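Local coordinates for sugar phosphate isomerase/epimerase (Parabacteroides distasonis, PDB 3OBE), which is probably an isomerase of the xylose isomerase-like TIM-barrel family, with a substrate that is not established, at residues Asp211-Glu216 with Pro237-Leu242; Ser129-Pro134 with Ala162-Gly167; Val147-Phe152 with Glu202-Asn207. All blocks are in the same frame, centred on the assembly; numbering follows the deposited sequence. Where two conformers were deposited one is given.

All three contacts are buried, but they lie at different depths of one TIM barrel. Contacts 1 and 2 each join two neighbouring parallel strands, and their strands 213-218 and 165-169 are themselves adjacent. Met214 N probably bonds to Trp166 O between them. Contact 3 lies farther out, about 18 Å from the chain centre to its own centre, and pairs two helices of the outer layer. Its helix 142-160 links the strands of contact 2, and helix 200-207 leads into strand 213-218. Backbone hydrogen bonds hold contact 2. Contact 1 adds a buried arginine and a bulge. Contact 3 depends on aromatic packing, with no hydrogen bond between its segments.

Contact 1: residues Asp211-Glu216 with Pro237-Leu242; sequences DKVMFE and PNRFKL
Phe215 pairs with Phe240 and Glu216 with Leu242 in parallel, the strand axes 4.8 Å apart at 65°, and a one-residue shift between these pairs makes a beta bulge. Phe215 N donates to Arg239 O at 2.8 Å. At the bulge, Phe215 O receives two weak bonds, from Lys241 N and Leu242 N.

The main side chain here is Arg239. Its chain bends at chi2 and chi3, and its guanidinium lies beside Val213 and Phe215. NH2 donates almost straight to Val213 O, at 2.9 Å and 176°, within the guanidinium plane but from above the carbonyl plane. A water accepts from Arg239 NE and also lies 2.8 Å from Val213 O. NH1 bonds to Leu205 O and NH2 also to Thr208 OG1. The Phe215 ring stands beside this group with the planes 77° apart. Its CE1 lies over one guanidinium face, 3.7 Å from Arg239 NH2, so the ring offers its edge.

Phe215 CB also packs on Phe240 CD1 at 3.4 Å. Both phenylalanines lie on the sheet face that helix 200-207 covers. Met214, a selenomethionine, points toward the other strand and reaches Leu242 CD1 with its CE at 3.6 Å, while its CB touches the CD of Lys241. On the other face, the extended Glu216 chain runs past Leu242, with OE2 3.6 Å from Leu242 CD1. Its OE1 is bonded to His96 NE2, and OE2 lies near Glu54 OE2.

The buried arginine charge is thus met by neutral oxygens of the backbone, Thr208 and a water. One of them, Leu205 O, belongs to the last turn of helix 200-207, whose partial negative charge probably helps to stabilise the guanidinium.

Contact 2: residues Ser129-Pro134 with Ala162-Gly167; sequences SCMVQP and AGILWG
Trp166 and Gln133 meet across two parallel strands inclined at 18°. Trp166 leaves the sheet on the face of Met131, which helices 109-126 and 142-160 cover; its CG is anti to the backbone N (chi1 -168°). Met131 O lies over one face of the indole, 3.9 Å from Trp166 CD1. Farther along the ring, Trp166 CZ2 touches Gln133 CB at 3.7 Å. The Gln133 chain is extended, and its amide plane is turned 74° from the ring. Its NE2 bonds to Tyr104 OH and Ser135 O. Trp116 meets the indole edge-to-face, and Phe152 also packs on it. An alanine in place of Trp166 would probably open a gap between Gln133, Trp116 and Phe152 and leave Gln133 CB without its ring contact.

On the same face, Met131, a selenomethionine, sets its CG 3.7 Å from Ile164 CG2. Its SE lies 3.8 Å from Ile164 CG2. On the opposite face Cys130 SG and Leu165 CD1 are more loosely paired, at 4.3 Å. Val132 is next to Gly167, where a beta carbon would come tightly against Val132 CG2.

Four backbone bonds join the strands: Leu165 N to Ser129 O, Met131 N to Leu165 O, Gly167 N to Met131 O and Gln133 N to Gly167 O. A water donates to both Ser129 O and Gly163 O. Gly163 ends helix 142-160 in a Schellman motif. Strand 130-133, that helix and strand 165-169 form a beta-alpha-beta crossover, the repeating unit of a TIM barrel.

Contact 3: residues Val147-Phe152 with Glu202-Asn207; sequences VVSEIF and ELFLKN
Leu203 O, beside Ser149 of the other helix, takes two N-H groups of Asn207, from opposite faces of its carbonyl plane. The backbone N lies 3.0 Å from Leu203 O and the side-chain ND2 2.9 Å. The first torsion of Asn207 (chi1 -72°) sets CG anti to the carbonyl carbon, and the amide end leads back to its own helix. Its backbone O and its CB meet Ser149. Ser149 CB lies 3.4 Å from Asn207 O, and Ser149 OG is 3.5 Å from Asn207 CB. OG itself bonds to Ala145 O within helix 142-160.

The rest centres on the Phe204 ring. Phe152 and Phe204 form a T-shaped pair with planes at 67°. Phe152 is the edge partner, and its CE2 sits 4.2 Å above the centre of the Phe204 ring. Val148 CG1 packs against Phe204 CE1 at 3.8 Å and also lies over one face of Phe152. Tyr168 of strand 165-169 meets both rings, edge-to-face with Phe204.

The axes of segments 147-152 and 202-207 come within 9.0 Å at 50°. Helices 142-160 and 200-207 pack this way in the outer layer of the TIM barrel, with their aromatic side chains reaching down to the strands.

Contact 1: residues Asp211-Glu216 with Pro237-Leu242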
ATOM      1  N   ASP A 211      -1.039  -4.142 -17.423  1.00 21.09           N
ATOM      2  CA  ASP A 211      -0.048  -5.216 -17.280  1.00 23.08           C
ATOM      3  C   ASP A 211       1.250  -4.747 -16.622  1.00 22.08           C
ATOM      4  O   ASP A 211       2.075  -5.571 -16.206  1.00 24.40           O
ATOM      5  CB  ASP A 211       0.221  -5.864 -18.650  1.00 26.16           C
ATOM      6  CG  ASP A 211      -1.032  -6.566 -19.237  1.00 32.46           C
ATOM      7  OD1 ASP A 211      -1.892  -7.041 -18.439  1.00 40.85           O
ATOM      8  OD2 ASP A 211      -1.144  -6.622 -20.492  1.00 40.37           O
ATOM      9  N   LYS A 212       1.461  -3.437 -16.510  1.00 19.59           N
ATOM     10  CA  LYS A 212       2.665  -2.890 -15.873  1.00 17.64           C
ATOM     11  C   LYS A 212       2.385  -2.273 -14.484  1.00 16.56           C
ATOM     12  O   LYS A 212       3.242  -2.279 -13.663  1.00 15.79           O
ATOM     13  CB  LYS A 212       3.284  -1.809 -16.737  1.00 17.27           C
ATOM     14  CG  LYS A 212       3.801  -2.293 -18.092  1.00 18.86           C
ATOM     15  CD  LYS A 212       4.245  -1.105 -18.948  1.00 17.75           C
ATOM     16  CE  LYS A 212       4.566  -1.485 -20.402  1.00 19.54           C
ATOM     17  NZ  LYS A 212       4.881  -0.302 -21.225  1.00 17.01           N
ATOM     18  N   VAL A 213       1.213  -1.668 -14.308  1.00 14.77           N
ATOM     19  CA  VAL A 213       0.904  -0.860 -13.162  1.00 14.92           C
ATOM     20  C   VAL A 213      -0.440  -1.235 -12.573  1.00 15.08           C
ATOM     21  O   VAL A 213      -1.440  -1.296 -13.296  1.00 15.02           O
ATOM     22  CB  VAL A 213       0.884   0.636 -13.554  1.00 15.26           C
ATOM     23  CG1 VAL A 213       0.335   1.540 -12.397  1.00 13.17           C
ATOM     24  CG2 VAL A 213       2.280   1.078 -13.982  1.00 12.70           C
HETATM   25  N   MSE A 214      -0.454  -1.450 -11.246  1.00 13.33           N
HETATM   26  CA  MSE A 214      -1.724  -1.553 -10.528  1.00 14.07           C
HETATM   27  C   MSE A 214      -1.757  -0.481  -9.435  1.00 13.27           C
HETATM   28  O   MSE A 214      -0.811   0.325  -9.288  1.00 13.44           O
HETATM   29  CB  MSE A 214      -1.913  -2.972  -9.980  1.00 13.60           C
HETATM   30  CG  MSE A 214      -0.802  -3.481  -9.054  1.00 13.89           C
HETATM   31 SE   MSE A 214      -1.020  -2.879  -7.212  0.75 13.58          SE
HETATM   32  CE  MSE A 214       0.542  -3.820  -6.517  1.00 12.51           C
ATOM     33  N   PHE A 215      -2.881  -0.413  -8.720  1.00 12.94           N
ATOM     34  CA  PHE A 215      -3.155   0.620  -7.761  1.00 12.48           C
ATOM     35  C   PHE A 215      -3.500  -0.019  -6.422  1.00 11.63           C
ATOM     36  O   PHE A 215      -4.261  -1.023  -6.360  1.00 13.65           O
ATOM     37  CB  PHE A 215      -4.236   1.604  -8.263  1.00 11.07           C
ATOM     38  CG  PHE A 215      -3.739   2.467  -9.432  1.00 12.09           C
ATOM     39  CD1 PHE A 215      -3.714   1.946 -10.719  1.00 12.96           C
ATOM     40  CD2 PHE A 215      -3.174   3.718  -9.223  1.00 14.77           C
ATOM     41  CE1 PHE A 215      -3.187   2.670 -11.748  1.00 13.67           C
ATOM     42  CE2 PHE A 215      -2.664   4.455 -10.298  1.00 13.99           C
ATOM     43  CZ  PHE A 215      -2.653   3.929 -11.532  1.00 11.61           C
ATOM     44  N   GLU A 216      -2.943   0.583  -5.382  1.00 12.59           N
ATOM     45  CA  GLU A 216      -3.264   0.233  -3.982  1.00 11.66           C
ATOM     46  C   GLU A 216      -4.197   1.306  -3.515  1.00 12.58           C
ATOM     47  O   GLU A 216      -3.775   2.408  -3.136  1.00 11.82           O
ATOM     48  CB  GLU A 216      -1.986   0.153  -3.152  1.00 12.25           C
ATOM     49  CG  GLU A 216      -2.160  -0.185  -1.644  1.00 12.12           C
ATOM     50  CD  GLU A 216      -0.862  -0.419  -0.990  1.00 12.81           C
ATOM     51  OE1 GLU A 216      -0.126   0.554  -0.846  1.00 10.78           O
ATOM     52  OE2 GLU A 216      -0.612  -1.561  -0.509  1.00 12.06           O
ATOM     53  N   PRO A 237     -12.089  -2.000 -12.303  1.00 16.52           N
ATOM     54  CA  PRO A 237     -12.097  -3.191 -11.462  1.00 18.33           C
ATOM     55  C   PRO A 237     -10.821  -4.024 -11.546  1.00 18.98           C
ATOM     56  O   PRO A 237     -10.468  -4.692 -10.575  1.00 21.02           O
ATOM     57  CB  PRO A 237     -13.278  -3.972 -12.001  1.00 18.31           C
ATOM     58  CG  PRO A 237     -13.558  -3.479 -13.331  1.00 19.15           C
ATOM     59  CD  PRO A 237     -13.155  -2.003 -13.277  1.00 18.45           C
ATOM     60  N   ASN A 238     -10.136  -3.943 -12.688  1.00 19.24           N
ATOM     61  CA  ASN A 238      -8.919  -4.723 -12.894  1.00 19.03           C
ATOM     62  C   ASN A 238      -7.678  -3.963 -12.492  1.00 19.28           C
ATOM     63  O   ASN A 238      -6.580  -4.516 -12.546  1.00 20.67           O
ATOM     64  CB  ASN A 238      -8.797  -5.148 -14.374  1.00 20.50           C
ATOM     65  CG  ASN A 238      -8.767  -3.962 -15.340  1.00 23.55           C
ATOM     66  OD1 ASN A 238      -9.472  -2.936 -15.144  1.00 24.25           O
ATOM     67  ND2 ASN A 238      -7.989  -4.102 -16.411  1.00 25.38           N
ATOM     68  N   ARG A 239      -7.823  -2.723 -12.054  1.00 15.91           N
ATOM     69  CA  ARG A 239      -6.646  -1.884 -11.734  1.00 14.98           C
ATOM     70  C   ARG A 239      -6.307  -1.791 -10.238  1.00 15.50           C
ATOM     71  O   ARG A 239      -5.149  -1.678  -9.860  1.00 14.56           O
ATOM     72  CB  ARG A 239      -6.837  -0.474 -12.255  1.00 15.11           C
ATOM     73  CG  ARG A 239      -7.209  -0.349 -13.726  1.00 15.45           C
ATOM     74  CD  ARG A 239      -6.321  -1.081 -14.695  1.00 16.52           C
ATOM     75  NE  ARG A 239      -4.922  -0.737 -14.523  1.00 14.98           N
ATOM     76  CZ  ARG A 239      -4.380   0.389 -14.972  1.00 15.83           C
ATOM     77  NH1 ARG A 239      -5.119   1.284 -15.605  1.00 15.53           N
ATOM     78  NH2 ARG A 239      -3.088   0.604 -14.777  1.00 15.20           N
ATOM     79  N   PHE A 240      -7.338  -1.858  -9.390  1.00 16.48           N
ATOM     80  CA  PHE A 240      -7.165  -1.804  -7.956  1.00 15.98           C
ATOM     81  C   PHE A 240      -6.938  -3.200  -7.436  1.00 17.16           C
ATOM     82  O   PHE A 240      -7.895  -3.923  -7.149  1.00 20.17           O
ATOM     83  CB  PHE A 240      -8.400  -1.117  -7.357  1.00 15.79           C
ATOM     84  CG  PHE A 240      -8.481   0.326  -7.683  1.00 17.77           C
ATOM     85  CD1 PHE A 240      -7.460   1.175  -7.296  1.00 15.27           C
ATOM     86  CD2 PHE A 240      -9.555   0.877  -8.385  1.00 18.83           C
ATOM     87  CE1 PHE A 240      -7.508   2.535  -7.591  1.00 15.72           C
ATOM     88  CE2 PHE A 240      -9.568   2.218  -8.680  1.00 15.65           C
ATOM     89  CZ  PHE A 240      -8.577   3.033  -8.269  1.00 15.84           C
ATOM     90  N   LYS A 241      -5.669  -3.605  -7.348  0.50 16.40           N
ATOM     91  CA  LYS A 241      -5.324  -4.973  -6.991  0.50 16.00           C
ATOM     92  C   LYS A 241      -5.040  -5.147  -5.484  0.50 15.59           C
ATOM     93  O   LYS A 241      -5.078  -6.274  -4.983  0.50 16.20           O
ATOM     94  CB  LYS A 241      -4.117  -5.489  -7.817  0.50 15.95           C
ATOM     95  CG  LYS A 241      -4.428  -5.677  -9.324  0.50 17.09           C
ATOM     96  CD  LYS A 241      -3.288  -6.393 -10.055  0.50 17.72           C
ATOM     97  CE  LYS A 241      -3.560  -6.610 -11.546  0.50 20.52           C
ATOM     98  NZ  LYS A 241      -2.347  -7.062 -12.268  0.50 20.24           N
ATOM     99  N   LEU A 242      -4.754  -4.047  -4.803  1.00 13.56           N
ATOM    100  CA  LEU A 242      -4.583  -4.007  -3.351  1.00 13.84           C
ATOM    101  C   LEU A 242      -5.464  -2.900  -2.786  1.00 13.20           C
ATOM    102  O   LEU A 242      -5.774  -1.890  -3.451  1.00 13.56           O
ATOM    103  CB  LEU A 242      -3.122  -3.727  -2.968  1.00 13.67           C
ATOM    104  CG  LEU A 242      -2.038  -4.681  -3.405  1.00 13.61           C
ATOM    105  CD1 LEU A 242      -0.655  -4.080  -3.103  1.00 16.35           C
ATOM    106  CD2 LEU A 242      -2.229  -6.050  -2.765  1.00 13.56           C
TER
HETATM  107  O   HOH W   1      -3.690  -2.962 -13.312  1.00 15.94           O

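Contact 2: residues Ser129-Pro134 with Ala162-Gly167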
ATOM      1  N   SER A 129       5.765  -9.822  -3.228  1.00 16.71           N
ATOM      2  CA  SER A 129       4.918  -9.877  -4.396  1.00 17.54           C
ATOM      3  C   SER A 129       4.675  -8.519  -5.056  1.00 16.64           C
ATOM      4  O   SER A 129       4.405  -8.476  -6.256  1.00 17.68           O
ATOM      5  CB  SER A 129       3.565 -10.483  -4.069  1.00 18.58           C
ATOM      6  OG  SER A 129       3.779 -11.831  -3.683  1.00 20.74           O
ATOM      7  N   CYS A 130       4.702  -7.457  -4.268  1.00 15.13           N
ATOM      8  CA  CYS A 130       4.374  -6.141  -4.735  1.00 14.47           C
ATOM      9  C   CYS A 130       5.409  -5.092  -4.292  1.00 13.61           C
ATOM     10  O   CYS A 130       5.950  -5.164  -3.198  1.00 14.64           O
ATOM     11  CB  CYS A 130       3.016  -5.701  -4.190  1.00 14.62           C
ATOM     12  SG  CYS A 130       1.709  -6.922  -4.515  1.00 17.98           S
HETATM   13  N   MSE A 131       5.597  -4.090  -5.128  1.00 13.73           N
HETATM   14  CA  MSE A 131       6.409  -2.880  -4.754  1.00 13.14           C
HETATM   15  C   MSE A 131       5.556  -1.685  -5.090  1.00 13.03           C
HETATM   16  O   MSE A 131       5.054  -1.593  -6.207  1.00 13.47           O
HETATM   17  CB  MSE A 131       7.701  -2.863  -5.538  1.00 13.72           C
HETATM   18  CG  MSE A 131       8.717  -3.891  -5.127  1.00 14.51           C
HETATM   19 SE   MSE A 131      10.076  -4.202  -6.514  0.75 15.96          SE
HETATM   20  CE  MSE A 131      10.895  -2.437  -6.515  1.00 14.59           C
ATOM     21  N   VAL A 132       5.369  -0.773  -4.143  1.00 12.12           N
ATOM     22  CA  VAL A 132       4.363   0.271  -4.278  1.00 10.87           C
ATOM     23  C   VAL A 132       4.976   1.624  -3.946  1.00 11.35           C
ATOM     24  O   VAL A 132       5.627   1.773  -2.893  1.00 12.67           O
ATOM     25  CB  VAL A 132       3.198  -0.011  -3.337  1.00 11.96           C
ATOM     26  CG1 VAL A 132       2.160   1.214  -3.235  1.00 11.36           C
ATOM     27  CG2 VAL A 132       2.499  -1.275  -3.808  1.00 12.42           C
ATOM     28  N   GLN A 133       4.758   2.597  -4.826  1.00 11.04           N
ATOM     29  CA  GLN A 133       5.086   3.974  -4.565  1.00 11.13           C
ATOM     30  C   GLN A 133       3.906   4.680  -3.938  1.00 12.34           C
ATOM     31  O   GLN A 133       2.847   4.710  -4.541  1.00 12.11           O
ATOM     32  CB  GLN A 133       5.503   4.718  -5.823  1.00 12.46           C
ATOM     33  CG  GLN A 133       5.852   6.213  -5.550  1.00 11.08           C
ATOM     34  CD  GLN A 133       6.618   6.873  -6.657  1.00 14.64           C
ATOM     35  OE1 GLN A 133       7.388   6.230  -7.371  1.00 13.24           O
ATOM     36  NE2 GLN A 133       6.444   8.193  -6.801  1.00 12.07           N
ATOM     37  N   PRO A 134       4.114   5.307  -2.754  1.00 12.83           N
ATOM     38  CA  PRO A 134       2.967   5.934  -2.057  1.00 12.64           C
ATOM     39  C   PRO A 134       3.044   7.453  -2.038  1.00 12.59           C
ATOM     40  O   PRO A 134       2.419   8.109  -1.198  1.00 13.55           O
ATOM     41  CB  PRO A 134       3.140   5.380  -0.641  1.00 12.60           C
ATOM     42  CG  PRO A 134       4.634   5.425  -0.447  1.00 13.74           C
ATOM     43  CD  PRO A 134       5.209   4.985  -1.812  1.00 13.39           C
ATOM     44  N   ALA A 162      11.013  -9.533 -12.630  1.00 21.81           N
ATOM     45  CA  ALA A 162      11.255 -10.331 -11.446  1.00 21.86           C
ATOM     46  C   ALA A 162       9.975 -10.964 -10.940  1.00 21.77           C
ATOM     47  O   ALA A 162       9.980 -11.544  -9.854  1.00 22.69           O
ATOM     48  CB  ALA A 162      11.861  -9.422 -10.307  1.00 21.75           C
ATOM     49  N   GLY A 163       8.863 -10.822 -11.667  1.00 20.93           N
ATOM     50  CA  GLY A 163       7.593 -11.366 -11.198  1.00 20.13           C
ATOM     51  C   GLY A 163       6.945 -10.614 -10.050  1.00 19.17           C
ATOM     52  O   GLY A 163       6.170 -11.186  -9.312  1.00 20.44           O
ATOM     53  N   ILE A 164       7.269  -9.336  -9.916  1.00 17.01           N
ATOM     54  CA  ILE A 164       6.765  -8.476  -8.878  1.00 16.17           C
ATOM     55  C   ILE A 164       5.856  -7.403  -9.508  1.00 15.42           C
ATOM     56  O   ILE A 164       6.188  -6.786 -10.528  1.00 16.57           O
ATOM     57  CB  ILE A 164       7.905  -7.776  -8.139  1.00 14.92           C
ATOM     58  CG1 ILE A 164       8.782  -8.813  -7.488  1.00 17.27           C
ATOM     59  CG2 ILE A 164       7.364  -6.737  -7.148  1.00 15.37           C
ATOM     60  CD1 ILE A 164      10.144  -8.278  -6.941  1.00 14.55           C
ATOM     61  N   LEU A 165       4.741  -7.144  -8.840  1.00 15.70           N
ATOM     62  CA  LEU A 165       3.743  -6.170  -9.308  1.00 15.47           C
ATOM     63  C   LEU A 165       4.094  -4.794  -8.791  1.00 14.83           C
ATOM     64  O   LEU A 165       4.169  -4.598  -7.579  1.00 15.59           O
ATOM     65  CB  LEU A 165       2.366  -6.510  -8.794  1.00 15.65           C
ATOM     66  CG  LEU A 165       1.765  -7.839  -9.251  1.00 19.69           C
ATOM     67  CD1 LEU A 165       0.463  -8.081  -8.487  1.00 23.97           C
ATOM     68  CD2 LEU A 165       1.528  -7.866 -10.766  1.00 22.80           C
ATOM     69  N   TRP A 166       4.250  -3.844  -9.687  1.00 14.35           N
ATOM     70  CA  TRP A 166       4.412  -2.443  -9.296  1.00 13.23           C
ATOM     71  C   TRP A 166       3.047  -1.824  -9.116  1.00 12.63           C
ATOM     72  O   TRP A 166       2.177  -1.985  -9.968  1.00 14.94           O
ATOM     73  CB  TRP A 166       5.221  -1.682 -10.343  1.00 13.11           C
ATOM     74  CG  TRP A 166       5.673  -0.332  -9.877  1.00 13.00           C
ATOM     75  CD1 TRP A 166       6.884  -0.049  -9.334  1.00 14.72           C
ATOM     76  CD2 TRP A 166       4.934   0.903  -9.877  1.00 12.20           C
ATOM     77  NE1 TRP A 166       6.959   1.275  -8.998  1.00 14.76           N
ATOM     78  CE2 TRP A 166       5.791   1.897  -9.352  1.00 12.53           C
ATOM     79  CE3 TRP A 166       3.653   1.279 -10.296  1.00 11.19           C
ATOM     80  CZ2 TRP A 166       5.383   3.218  -9.180  1.00 12.34           C
ATOM     81  CZ3 TRP A 166       3.282   2.578 -10.168  1.00 12.26           C
ATOM     82  CH2 TRP A 166       4.115   3.531  -9.595  1.00 11.71           C
ATOM     83  N   GLY A 167       2.886  -1.024  -8.048  1.00 13.01           N
ATOM     84  CA  GLY A 167       1.647  -0.321  -7.779  1.00 12.25           C
ATOM     85  C   GLY A 167       1.852   1.085  -7.224  1.00 11.91           C
ATOM     86  O   GLY A 167       2.949   1.429  -6.805  1.00 11.98           O
TER
HETATM   87  O   HOH W   2       3.875 -10.775  -7.789  1.00 21.18           O

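Contact 3: residues Val147-Phe152 with Glu202-Asn207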
ATOM      1  N   VAL A 147       3.561  12.372 -17.944  1.00 15.95           N
ATOM      2  CA  VAL A 147       4.972  12.060 -17.824  1.00 16.65           C
ATOM      3  C   VAL A 147       5.207  11.149 -16.605  1.00 15.75           C
ATOM      4  O   VAL A 147       6.005  10.174 -16.677  1.00 16.55           O
ATOM      5  CB  VAL A 147       5.895  13.316 -17.746  1.00 17.79           C
ATOM      6  CG1 VAL A 147       7.393  12.867 -17.571  1.00 19.35           C
ATOM      7  CG2 VAL A 147       5.768  14.169 -19.048  1.00 19.53           C
ATOM      8  N   VAL A 148       4.540  11.461 -15.510  1.00 14.89           N
ATOM      9  CA  VAL A 148       4.588  10.614 -14.348  1.00 13.52           C
ATOM     10  C   VAL A 148       4.091   9.212 -14.687  1.00 14.23           C
ATOM     11  O   VAL A 148       4.717   8.221 -14.302  1.00 14.47           O
ATOM     12  CB  VAL A 148       3.829  11.234 -13.111  1.00 12.97           C
ATOM     13  CG1 VAL A 148       3.641  10.171 -11.999  1.00 12.19           C
ATOM     14  CG2 VAL A 148       4.608  12.414 -12.574  1.00 14.18           C
ATOM     15  N   SER A 149       2.985   9.120 -15.415  1.00 14.97           N
ATOM     16  CA  SER A 149       2.461   7.807 -15.785  1.00 14.08           C
ATOM     17  C   SER A 149       3.467   7.007 -16.624  1.00 15.35           C
ATOM     18  O   SER A 149       3.566   5.787 -16.456  1.00 14.81           O
ATOM     19  CB  SER A 149       1.133   7.909 -16.523  1.00 14.94           C
ATOM     20  OG  SER A 149       0.180   8.566 -15.717  1.00 15.84           O
ATOM     21  N   GLU A 150       4.190   7.679 -17.520  1.00 15.14           N
ATOM     22  CA  GLU A 150       5.185   7.016 -18.354  1.00 17.04           C
ATOM     23  C   GLU A 150       6.315   6.436 -17.520  1.00 16.52           C
ATOM     24  O   GLU A 150       6.782   5.340 -17.790  1.00 16.94           O
ATOM     25  CB  GLU A 150       5.770   7.969 -19.376  1.00 17.07           C
ATOM     26  CG  GLU A 150       4.749   8.390 -20.398  1.00 21.04           C
ATOM     27  CD  GLU A 150       5.241   9.389 -21.390  1.00 25.12           C
ATOM     28  OE1 GLU A 150       6.475   9.586 -21.520  1.00 26.73           O
ATOM     29  OE2 GLU A 150       4.338   9.951 -22.095  1.00 27.77           O
ATOM     30  N   ILE A 151       6.736   7.172 -16.501  1.00 15.86           N
ATOM     31  CA  ILE A 151       7.757   6.728 -15.553  1.00 15.89           C
ATOM     32  C   ILE A 151       7.248   5.529 -14.717  1.00 15.42           C
ATOM     33  O   ILE A 151       7.969   4.559 -14.515  1.00 14.93           O
ATOM     34  CB  ILE A 151       8.161   7.881 -14.624  1.00 15.65           C
ATOM     35  CG1 ILE A 151       8.970   8.912 -15.441  1.00 17.18           C
ATOM     36  CG2 ILE A 151       8.946   7.324 -13.430  1.00 16.22           C
ATOM     37  CD1 ILE A 151       9.172  10.320 -14.807  1.00 17.21           C
ATOM     38  N   PHE A 152       6.010   5.594 -14.271  1.00 14.66           N
ATOM     39  CA  PHE A 152       5.356   4.453 -13.575  1.00 14.28           C
ATOM     40  C   PHE A 152       5.289   3.199 -14.442  1.00 14.77           C
ATOM     41  O   PHE A 152       5.598   2.132 -13.967  1.00 15.08           O
ATOM     42  CB  PHE A 152       3.962   4.839 -13.094  1.00 13.52           C
ATOM     43  CG  PHE A 152       3.924   5.835 -11.943  1.00 12.69           C
ATOM     44  CD1 PHE A 152       5.051   6.257 -11.268  1.00 13.71           C
ATOM     45  CD2 PHE A 152       2.701   6.304 -11.538  1.00 14.13           C
ATOM     46  CE1 PHE A 152       4.931   7.117 -10.185  1.00 13.69           C
ATOM     47  CE2 PHE A 152       2.565   7.127 -10.466  1.00 13.34           C
ATOM     48  CZ  PHE A 152       3.686   7.550  -9.800  1.00 13.49           C
ATOM     49  N   GLU A 202      -7.565   9.472 -11.939  1.00 14.21           N
ATOM     50  CA  GLU A 202      -8.087   9.065 -13.231  1.00 14.29           C
ATOM     51  C   GLU A 202      -7.054   9.150 -14.330  1.00 14.14           C
ATOM     52  O   GLU A 202      -6.949   8.268 -15.183  1.00 14.34           O
ATOM     53  CB  GLU A 202      -9.376   9.860 -13.579  1.00 13.77           C
ATOM     54  CG  GLU A 202      -9.920   9.599 -14.942  1.00 17.55           C
ATOM     55  CD  GLU A 202     -11.261  10.256 -15.194  1.00 21.83           C
ATOM     56  OE1 GLU A 202     -11.886  10.707 -14.246  1.00 23.24           O
ATOM     57  OE2 GLU A 202     -11.663  10.333 -16.348  1.00 26.22           O
ATOM     58  N   LEU A 203      -6.284  10.237 -14.356  1.00 14.77           N
ATOM     59  CA  LEU A 203      -5.238  10.382 -15.311  1.00 14.10           C
ATOM     60  C   LEU A 203      -4.173   9.274 -15.171  1.00 14.53           C
ATOM     61  O   LEU A 203      -3.694   8.754 -16.182  1.00 14.44           O
ATOM     62  CB  LEU A 203      -4.599  11.766 -15.218  1.00 12.94           C
ATOM     63  CG  LEU A 203      -5.503  12.900 -15.657  1.00 12.60           C
ATOM     64  CD1 LEU A 203      -4.868  14.235 -15.136  1.00 15.02           C
ATOM     65  CD2 LEU A 203      -5.712  12.856 -17.195  1.00 17.07           C
ATOM     66  N   PHE A 204      -3.804   8.930 -13.946  1.00 13.60           N
ATOM     67  CA  PHE A 204      -2.837   7.863 -13.732  1.00 13.60           C
ATOM     68  C   PHE A 204      -3.400   6.529 -14.214  1.00 14.27           C
ATOM     69  O   PHE A 204      -2.713   5.773 -14.913  1.00 14.64           O
ATOM     70  CB  PHE A 204      -2.436   7.700 -12.265  1.00 13.33           C
ATOM     71  CG  PHE A 204      -1.585   8.776 -11.688  1.00 14.56           C
ATOM     72  CD1 PHE A 204      -0.915   9.724 -12.442  1.00 14.18           C
ATOM     73  CD2 PHE A 204      -1.462   8.844 -10.330  1.00 14.94           C
ATOM     74  CE1 PHE A 204      -0.111  10.689 -11.828  1.00 15.09           C
ATOM     75  CE2 PHE A 204      -0.676   9.773  -9.730  1.00 13.28           C
ATOM     76  CZ  PHE A 204      -0.006  10.718 -10.459  1.00 13.12           C
ATOM     77  N   LEU A 205      -4.644   6.248 -13.897  1.00 14.44           N
ATOM     78  CA  LEU A 205      -5.293   5.042 -14.422  1.00 14.65           C
ATOM     79  C   LEU A 205      -5.294   4.956 -15.934  1.00 16.27           C
ATOM     80  O   LEU A 205      -4.944   3.911 -16.527  1.00 16.22           O
ATOM     81  CB  LEU A 205      -6.718   4.944 -13.862  1.00 14.03           C
ATOM     82  CG  LEU A 205      -6.769   4.604 -12.364  1.00 13.66           C
ATOM     83  CD1 LEU A 205      -8.044   5.156 -11.700  1.00 13.89           C
ATOM     84  CD2 LEU A 205      -6.712   3.087 -12.109  1.00 14.12           C
ATOM     85  N   LYS A 206      -5.740   6.027 -16.553  1.00 17.05           N
ATOM     86  CA  LYS A 206      -5.908   6.034 -18.012  1.00 18.30           C
ATOM     87  C   LYS A 206      -4.614   6.054 -18.773  1.00 19.13           C
ATOM     88  O   LYS A 206      -4.569   5.616 -19.942  1.00 19.71           O
ATOM     89  CB  LYS A 206      -6.801   7.166 -18.464  1.00 20.55           C
ATOM     90  CG  LYS A 206      -8.146   7.100 -17.750  1.00 27.19           C
ATOM     91  CD  LYS A 206      -9.310   6.817 -18.571  1.00 35.52           C
ATOM     92  CE  LYS A 206     -10.550   7.394 -17.912  1.00 38.01           C
ATOM     93  NZ  LYS A 206     -11.769   7.066 -18.665  1.00 44.23           N
ATOM     94  N   ASN A 207      -3.537   6.508 -18.136  1.00 16.99           N
ATOM     95  CA  ASN A 207      -2.253   6.620 -18.816  1.00 17.58           C
ATOM     96  C   ASN A 207      -1.214   5.571 -18.398  1.00 17.74           C
ATOM     97  O   ASN A 207      -0.071   5.649 -18.819  1.00 18.35           O
ATOM     98  CB  ASN A 207      -1.695   8.043 -18.645  1.00 17.34           C
ATOM     99  CG  ASN A 207      -2.486   9.037 -19.471  1.00 18.09           C
ATOM    100  OD1 ASN A 207      -2.381   9.041 -20.691  1.00 18.61           O
ATOM    101  ND2 ASN A 207      -3.332   9.830 -18.821  1.00 18.45           N
TER